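Local coordinates for stringent starvation protein B (Caulobacter vibrioides, PDB 2QAS), which probably acts as a dimeric adaptor that recognises ssrA-tagged proteins and delivers them to the ClpX unfoldase for degradation, at the interface of chains A and B. Residues are numbered along the deposited sequence; one frame, centred on the assembly and turned at random. Chains: chain A/B, Hypothetical protein.

Contact 1: the interface of chains A and B. Residues chain A 27, 31, 113, 115, 118, 120; chain B 12, 16-17.
This is a homodimer interface of the SspB family in which the start of one subunit's long helix plugs into the other subunit; with its two-fold twin it helps to clasp the two adaptor chains together. B:Tyr16, the first residue of helix 16-35, inserts between strands 110-115 and 120-123 of chain A and helix 16-35 of the same chain. Its CG lies anti to its own carbonyl carbon (chi1 -76°), which directs the ring away from the helix and into chain A. B:Tyr16 CB sits over the centre of the A:Phe120 ring, 3.6 Å from its centroid, a CH-pi contact, while A:Phe120 CD1 rests near the rim of one tyrosine face. A:Phe113 lies crosswise, its CE2 3.7 Å from B:Tyr16 CE2. Along the opposite edge of the tyrosine, the A:Val118 CG2 methyl packs 3.8 Å from B:Tyr16 CD1. Tyrosine suits this place because its body is greasy and its far end polar: the phenol OH donates a hydrogen bond to A:Asp115 OD2 at 2.8 Å. The acceptor is met on its anti side, 15° out of the carboxylate plane, and the carboxylate stands nearly upright to the ring, their planes 86° apart. The bond gives the phenol a polar partner among apolar neighbours and probably limits how deep the ring goes. For the protein, the site pins the first turn of one subunit's helix to the sheet of the other, supporting the dimer.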
loop_
_atom_site.group_PDB
_atom_site.type_symbol
_atom_site.label_atom_id
_atom_site.label_comp_id
_atom_site.label_asym_id
_atom_site.label_seq_id
_atom_site.Cartn_x
_atom_site.Cartn_y
_atom_site.Cartn_z
ATOM N N VAL A 27 1.750 5.507 0.483
ATOM C CA VAL A 27 2.624 6.180 -0.479
ATOM C C VAL A 27 2.802 7.629 -0.020
ATOM O O VAL A 27 3.869 8.225 -0.180
ATOM C CB VAL A 27 2.028 6.175 -1.908
ATOM C CG1 VAL A 27 2.880 7.035 -2.835
ATOM C CG2 VAL A 27 1.972 4.758 -2.443
ATOM N N ALA A 31 6.276 9.356 0.829
ATOM C CA ALA A 31 6.642 10.586 0.130
ATOM C C ALA A 31 6.989 11.679 1.152
ATOM O O ALA A 31 7.926 12.461 0.951
ATOM C CB ALA A 31 5.490 11.045 -0.757
ATOM N N PHE A 113 -3.967 13.301 -2.921
ATOM C CA PHE A 113 -2.525 13.489 -2.995
ATOM C C PHE A 113 -2.178 13.844 -4.430
ATOM O O PHE A 113 -2.656 13.190 -5.352
ATOM C CB PHE A 113 -1.791 12.205 -2.619
ATOM C CG PHE A 113 -0.301 12.359 -2.584
ATOM C CD1 PHE A 113 0.317 13.024 -1.522
ATOM C CD2 PHE A 113 0.488 11.871 -3.626
ATOM C CE1 PHE A 113 1.701 13.204 -1.499
ATOM C CE2 PHE A 113 1.875 12.043 -3.618
ATOM C CZ PHE A 113 2.483 12.713 -2.551
ATOM N N ASP A 115 1.204 15.511 -7.002
ATOM C CA ASP A 115 2.522 16.094 -7.232
ATOM C C ASP A 115 2.505 16.595 -8.673
ATOM O O ASP A 115 2.760 15.836 -9.599
ATOM C CB ASP A 115 3.634 15.055 -7.086
ATOM C CG ASP A 115 5.023 15.649 -7.313
ATOM O OD1 ASP A 115 5.134 16.732 -7.937
ATOM O OD2 ASP A 115 6.021 15.034 -6.879
ATOM N N VAL A 118 5.066 15.541 -11.922
ATOM C CA VAL A 118 4.973 14.324 -12.718
ATOM C C VAL A 118 3.505 13.937 -12.815
ATOM O O VAL A 118 3.163 12.818 -13.175
ATOM C CB VAL A 118 5.784 13.169 -12.070
ATOM C CG1 VAL A 118 7.272 13.487 -12.123
ATOM C CG2 VAL A 118 5.354 12.974 -10.613
ATOM N N PHE A 120 1.355 13.000 -10.780
ATOM C CA PHE A 120 0.952 11.795 -10.079
ATOM C C PHE A 120 -0.098 12.176 -9.043
ATOM O O PHE A 120 0.126 13.070 -8.233
ATOM C CB PHE A 120 2.155 11.139 -9.396
ATOM C CG PHE A 120 1.787 9.953 -8.562
ATOM C CD1 PHE A 120 1.571 10.089 -7.194
ATOM C CD2 PHE A 120 1.582 8.707 -9.155
ATOM C CE1 PHE A 120 1.147 9.006 -6.427
ATOM C CE2 PHE A 120 1.157 7.615 -8.396
ATOM C CZ PHE A 120 0.937 7.765 -7.028
ATOM N N ASP B 12 10.897 10.545 -12.934
ATOM C CA ASP B 12 10.322 10.542 -11.585
ATOM C C ASP B 12 11.367 10.213 -10.517
ATOM O O ASP B 12 11.694 9.049 -10.301
ATOM C CB ASP B 12 9.192 9.509 -11.520
ATOM C CG ASP B 12 8.246 9.745 -10.363
ATOM O OD1 ASP B 12 8.711 10.200 -9.297
ATOM O OD2 ASP B 12 7.039 9.461 -10.522
ATOM N N TYR B 16 7.191 7.263 -7.720
ATOM C CA TYR B 16 5.856 7.070 -7.196
ATOM C C TYR B 16 5.309 5.716 -7.601
ATOM O O TYR B 16 4.702 5.014 -6.788
ATOM C CB TYR B 16 4.924 8.186 -7.681
ATOM C CG TYR B 16 5.138 9.496 -6.957
ATOM C CD1 TYR B 16 5.499 10.654 -7.650
ATOM C CD2 TYR B 16 4.975 9.580 -5.572
ATOM C CE1 TYR B 16 5.690 11.866 -6.977
ATOM C CE2 TYR B 16 5.163 10.786 -4.891
ATOM C CZ TYR B 16 5.519 11.924 -5.602
ATOM O OH TYR B 16 5.704 13.114 -4.935
ATOM N N GLU B 17 5.539 5.341 -8.853
ATOM C CA GLU B 17 5.043 4.067 -9.347
ATOM C C GLU B 17 5.615 2.870 -8.587
ATOM O O GLU B 17 4.913 1.892 -8.333
ATOM C CB GLU B 17 5.323 3.925 -10.846
ATOM C CG GLU B 17 4.380 2.933 -11.490
ATOM C CD GLU B 17 2.975 3.031 -10.887
ATOM O OE1 GLU B 17 2.384 4.143 -10.916
ATOM O OE2 GLU B 17 2.474 1.997 -10.374
#

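Contact 2: the interface of chains A and B. Residues chain A 31, 41-42, 45, 47, 115; chain B 14, 16.
B:Met14 and A:His45 run antiparallel, with the methionine CG over the centre of the imidazole face, 3.5 Å from its centroid, in a CH-pi contact. The CG of B:Met14 is anti to its carbonyl carbon (chi1 -66°), and further bends at chi2 and chi3 fold the thioether back over the segment of chain A around A:Leu41 and A:Pro42. Both of these lie crosswise to it: the CD2 methyl of A:Leu41 meets the terminal CE, and A:Pro42 CD lies 3.9 Å from the sulfur SD. A:Ala31, on helix 16-35, approaches the same CE with its CB at 4.0 Å; its short side chain leaves room for the methionine end beside the helix. A flexible, unbranched methionine suits a groove shaped by such different neighbours, since it can bend to follow them. Within chain B, B:Met14 CB lies 3.4 Å above the plane of the B:Tyr16 ring, offset toward the rim, on the face opposite A:Phe120, and the ring is held between the two. A:His45 has two roles: its face takes the methionine, and its ND1 edge probably steadies the carboxylate of A:Asp115 that receives the tyrosine hydroxyl. Two donors therefore converge on one oxygen, which would probably favour a charged carboxylate. A:His45 ND1 donates to A:Asp115 OD2 at 2.7 Å (158° at H), reaching its syn side from nearly within the imidazole plane but tilted 30° out of the carboxylate plane.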
loop_
_atom_site.group_PDB
_atom_site.type_symbol
_atom_site.label_atom_id
_atom_site.label_comp_id
_atom_site.label_asym_id
_atom_site.label_seq_id
_atom_site.Cartn_x
_atom_site.Cartn_y
_atom_site.Cartn_z
ATOM N N ALA A 31 6.276 9.356 0.829
ATOM C CA ALA A 31 6.642 10.586 0.130
ATOM C C ALA A 31 6.989 11.679 1.152
ATOM O O ALA A 31 7.926 12.461 0.951
ATOM C CB ALA A 31 5.490 11.045 -0.757
ATOM N N LEU A 41 12.531 17.703 -0.676
ATOM C CA LEU A 41 12.209 16.937 -1.871
ATOM C C LEU A 41 13.164 17.263 -3.005
ATOM O O LEU A 41 13.743 18.346 -3.048
ATOM C CB LEU A 41 10.793 17.272 -2.343
ATOM C CG LEU A 41 9.587 16.881 -1.494
ATOM C CD1 LEU A 41 8.398 17.738 -1.895
ATOM C CD2 LEU A 41 9.287 15.403 -1.669
ATOM N N PRO A 42 13.351 16.318 -3.941
ATOM C CA PRO A 42 14.246 16.573 -5.072
ATOM C C PRO A 42 13.450 17.410 -6.072
ATOM O O PRO A 42 12.485 16.924 -6.665
ATOM C CB PRO A 42 14.544 15.172 -5.594
ATOM C CG PRO A 42 13.262 14.442 -5.320
ATOM C CD PRO A 42 12.912 14.911 -3.922
ATOM N N HIS A 45 9.897 18.448 -7.583
ATOM C CA HIS A 45 8.813 17.800 -6.847
ATOM C C HIS A 45 8.303 18.594 -5.647
ATOM O O HIS A 45 9.082 19.122 -4.857
ATOM C CB HIS A 45 9.254 16.413 -6.373
ATOM C CG HIS A 45 9.450 15.428 -7.482
ATOM N ND1 HIS A 45 8.399 14.784 -8.099
ATOM C CD2 HIS A 45 10.574 14.986 -8.094
ATOM C CE1 HIS A 45 8.867 13.987 -9.044
ATOM N NE2 HIS A 45 10.184 14.092 -9.061
ATOM N N LEU A 47 4.398 18.762 -3.048
ATOM C CA LEU A 47 3.153 18.049 -2.787
ATOM C C LEU A 47 1.927 18.854 -2.400
ATOM O O LEU A 47 2.021 19.884 -1.754
ATOM C CB LEU A 47 3.393 16.988 -1.698
ATOM C CG LEU A 47 4.717 16.207 -1.772
ATOM C CD1 LEU A 47 4.813 15.235 -0.614
ATOM C CD2 LEU A 47 4.817 15.458 -3.093
ATOM N N ASP A 115 1.204 15.511 -7.002
ATOM C CA ASP A 115 2.522 16.094 -7.232
ATOM C C ASP A 115 2.505 16.595 -8.673
ATOM O O ASP A 115 2.760 15.836 -9.599
ATOM C CB ASP A 115 3.634 15.055 -7.086
ATOM C CG ASP A 115 5.023 15.649 -7.313
ATOM O OD1 ASP A 115 5.134 16.732 -7.937
ATOM O OD2 ASP A 115 6.021 15.034 -6.879
ATOM N N MET B 14 10.910 10.566 -7.481
ATOM C CA MET B 14 10.177 10.105 -6.310
ATOM C C MET B 14 9.812 8.627 -6.461
ATOM O O MET B 14 9.485 7.955 -5.482
ATOM C CB MET B 14 8.899 10.924 -6.129
ATOM C CG MET B 14 9.125 12.373 -5.788
ATOM S SD MET B 14 9.848 12.568 -4.158
ATOM C CE MET B 14 8.367 12.590 -3.114
ATOM N N TYR B 16 7.191 7.263 -7.720
ATOM C CA TYR B 16 5.856 7.070 -7.196
ATOM C C TYR B 16 5.309 5.716 -7.601
ATOM O O TYR B 16 4.702 5.014 -6.788
ATOM C CB TYR B 16 4.924 8.186 -7.681
ATOM C CG TYR B 16 5.138 9.496 -6.957
ATOM C CD1 TYR B 16 5.499 10.654 -7.650
ATOM C CD2 TYR B 16 4.975 9.580 -5.572
ATOM C CE1 TYR B 16 5.690 11.866 -6.977
ATOM C CE2 TYR B 16 5.163 10.786 -4.891
ATOM C CZ TYR B 16 5.519 11.924 -5.602
ATOM O OH TYR B 16 5.704 13.114 -4.935
#

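Contact 3: the interface of chains A and B. Residues chain A 10-13, 16; chain B 45, 117-118.
B:Val118, in the loop between strands 110-115 and 120-123 of this SspB-family homodimer, meets the N-terminal segment of chain A with both of its methyls. CG1 is anti to the carbonyl carbon (chi1 -67°), leaving CG2 between the backbone N and the carbonyl carbon, so the two branches diverge toward different partners. CG1 faces the pyrrolidine of A:Pro10, whose CG lies 3.9 Å away. CG2 lies in plane at the edge of B:His45, meets the edge of A:Tyr16 as its twin does, and comes 3.9 Å from A:Asp12 OD2. A beta-branched residue suits this place because it offers two apolar surfaces from a short stem. A:Pro10 follows a cis peptide bond, and its CG also approaches the B:Ser117 carbonyl O at 3.7 Å; it is poorly ordered, however, and its exact placing should be read with caution. B:His45 borders the segment beyond the valine. Its NE2 accepts a weak hydrogen bond from the backbone N of A:Leu13 at 3.4 Å (142° at H), which would fit a proton on ND1, and A:Leu13 CB lies 4.1 Å from the imidazole CD2. The A:Asp12 carboxylate is turned 23° from the imidazole plane, and its OD1 stands 4.2 Å from B:His45 NE2.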
loop_
_atom_site.group_PDB
_atom_site.type_symbol
_atom_site.label_atom_id
_atom_site.label_comp_id
_atom_site.label_asym_id
_atom_site.label_seq_id
_atom_site.Cartn_x
_atom_site.Cartn_y
_atom_site.Cartn_z
ATOM N N PRO A 10 -20.640 -9.475 -7.140
ATOM C CA PRO A 10 -20.580 -10.241 -5.888
ATOM C C PRO A 10 -20.080 -9.409 -4.695
ATOM O O PRO A 10 -19.120 -8.641 -4.821
ATOM C CB PRO A 10 -19.627 -11.374 -6.242
ATOM C CG PRO A 10 -18.602 -10.659 -7.073
ATOM C CD PRO A 10 -19.426 -9.715 -7.949
ATOM N N GLU A 11 -20.736 -9.561 -3.546
ATOM C CA GLU A 11 -20.339 -8.840 -2.337
ATOM C C GLU A 11 -18.920 -9.278 -1.951
ATOM O O GLU A 11 -18.644 -10.474 -1.822
ATOM C CB GLU A 11 -21.303 -9.143 -1.181
ATOM C CG GLU A 11 -22.774 -8.802 -1.450
ATOM C CD GLU A 11 -23.460 -9.783 -2.399
ATOM O OE1 GLU A 11 -23.480 -10.996 -2.096
ATOM O OE2 GLU A 11 -23.988 -9.341 -3.444
ATOM N N ASP A 12 -18.032 -8.303 -1.767
ATOM C CA ASP A 12 -16.632 -8.560 -1.416
ATOM C C ASP A 12 -16.424 -8.625 0.098
ATOM O O ASP A 12 -16.325 -7.594 0.760
ATOM C CB ASP A 12 -15.753 -7.448 -1.999
ATOM C CG ASP A 12 -14.296 -7.844 -2.104
ATOM O OD1 ASP A 12 -13.819 -8.595 -1.229
ATOM O OD2 ASP A 12 -13.630 -7.390 -3.060
ATOM N N LEU A 13 -16.342 -9.833 0.644
ATOM C CA LEU A 13 -16.150 -9.997 2.079
ATOM C C LEU A 13 -14.691 -9.760 2.456
ATOM O O LEU A 13 -14.343 -9.692 3.636
ATOM C CB LEU A 13 -16.575 -11.402 2.518
ATOM C CG LEU A 13 -17.901 -11.954 1.979
ATOM C CD1 LEU A 13 -18.262 -13.233 2.725
ATOM C CD2 LEU A 13 -19.004 -10.920 2.143
ATOM N N TYR A 16 -11.306 -5.970 -0.760
ATOM C CA TYR A 16 -10.045 -5.754 -1.435
ATOM C C TYR A 16 -9.855 -4.287 -1.767
ATOM O O TYR A 16 -8.766 -3.738 -1.586
ATOM C CB TYR A 16 -9.966 -6.602 -2.709
ATOM C CG TYR A 16 -9.696 -8.064 -2.435
ATOM C CD1 TYR A 16 -10.593 -9.054 -2.845
ATOM C CD2 TYR A 16 -8.536 -8.461 -1.765
ATOM C CE1 TYR A 16 -10.336 -10.407 -2.595
ATOM C CE2 TYR A 16 -8.270 -9.810 -1.512
ATOM C CZ TYR A 16 -9.175 -10.775 -1.931
ATOM O OH TYR A 16 -8.917 -12.105 -1.685
ATOM N N HIS B 45 -14.209 -17.093 -1.303
ATOM C CA HIS B 45 -12.888 -16.520 -1.548
ATOM C C HIS B 45 -11.736 -17.516 -1.427
ATOM O O HIS B 45 -11.677 -18.307 -0.489
ATOM C CB HIS B 45 -12.634 -15.351 -0.593
ATOM C CG HIS B 45 -13.497 -14.156 -0.856
ATOM N ND1 HIS B 45 -13.240 -13.263 -1.874
ATOM C CD2 HIS B 45 -14.620 -13.715 -0.243
ATOM C CE1 HIS B 45 -14.166 -12.322 -1.876
ATOM N NE2 HIS B 45 -15.016 -12.574 -0.896
ATOM N N SER B 117 -13.114 -15.339 -7.163
ATOM C CA SER B 117 -14.466 -15.070 -6.666
ATOM C C SER B 117 -15.045 -13.690 -6.952
ATOM O O SER B 117 -16.250 -13.551 -7.213
ATOM C CB SER B 117 -14.531 -15.330 -5.161
ATOM O OG SER B 117 -14.625 -16.719 -4.907
ATOM N N VAL B 118 -14.190 -12.674 -6.878
ATOM C CA VAL B 118 -14.603 -11.298 -7.124
ATOM C C VAL B 118 -13.714 -10.730 -8.219
ATOM O O VAL B 118 -13.645 -9.525 -8.424
ATOM C CB VAL B 118 -14.475 -10.439 -5.838
ATOM C CG1 VAL B 118 -15.485 -10.907 -4.798
ATOM C CG2 VAL B 118 -13.060 -10.553 -5.264
#

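Contact 1 and contact 2 are neighbouring halves of one site, their C-alpha centres about 6 Å apart, and share A:Ala31, A:Asp115 and B:Tyr16. Contact 3, its C-alpha centre about 29 Å from that of contact 1 and about 34 Å from that of contact 2, lies at the opposite end of the interface. With the chains exchanged, A:Asp12, A:Tyr16, B:His45 and B:Val118 repeat positions used in contacts 1 and 2, and A:Pro10 extends the site. Two-fold symmetry therefore makes each subunit both giver and receiver: its N-terminal segment and helix start dock on the partner, a reciprocal exchange that holds the dimer at two separated points.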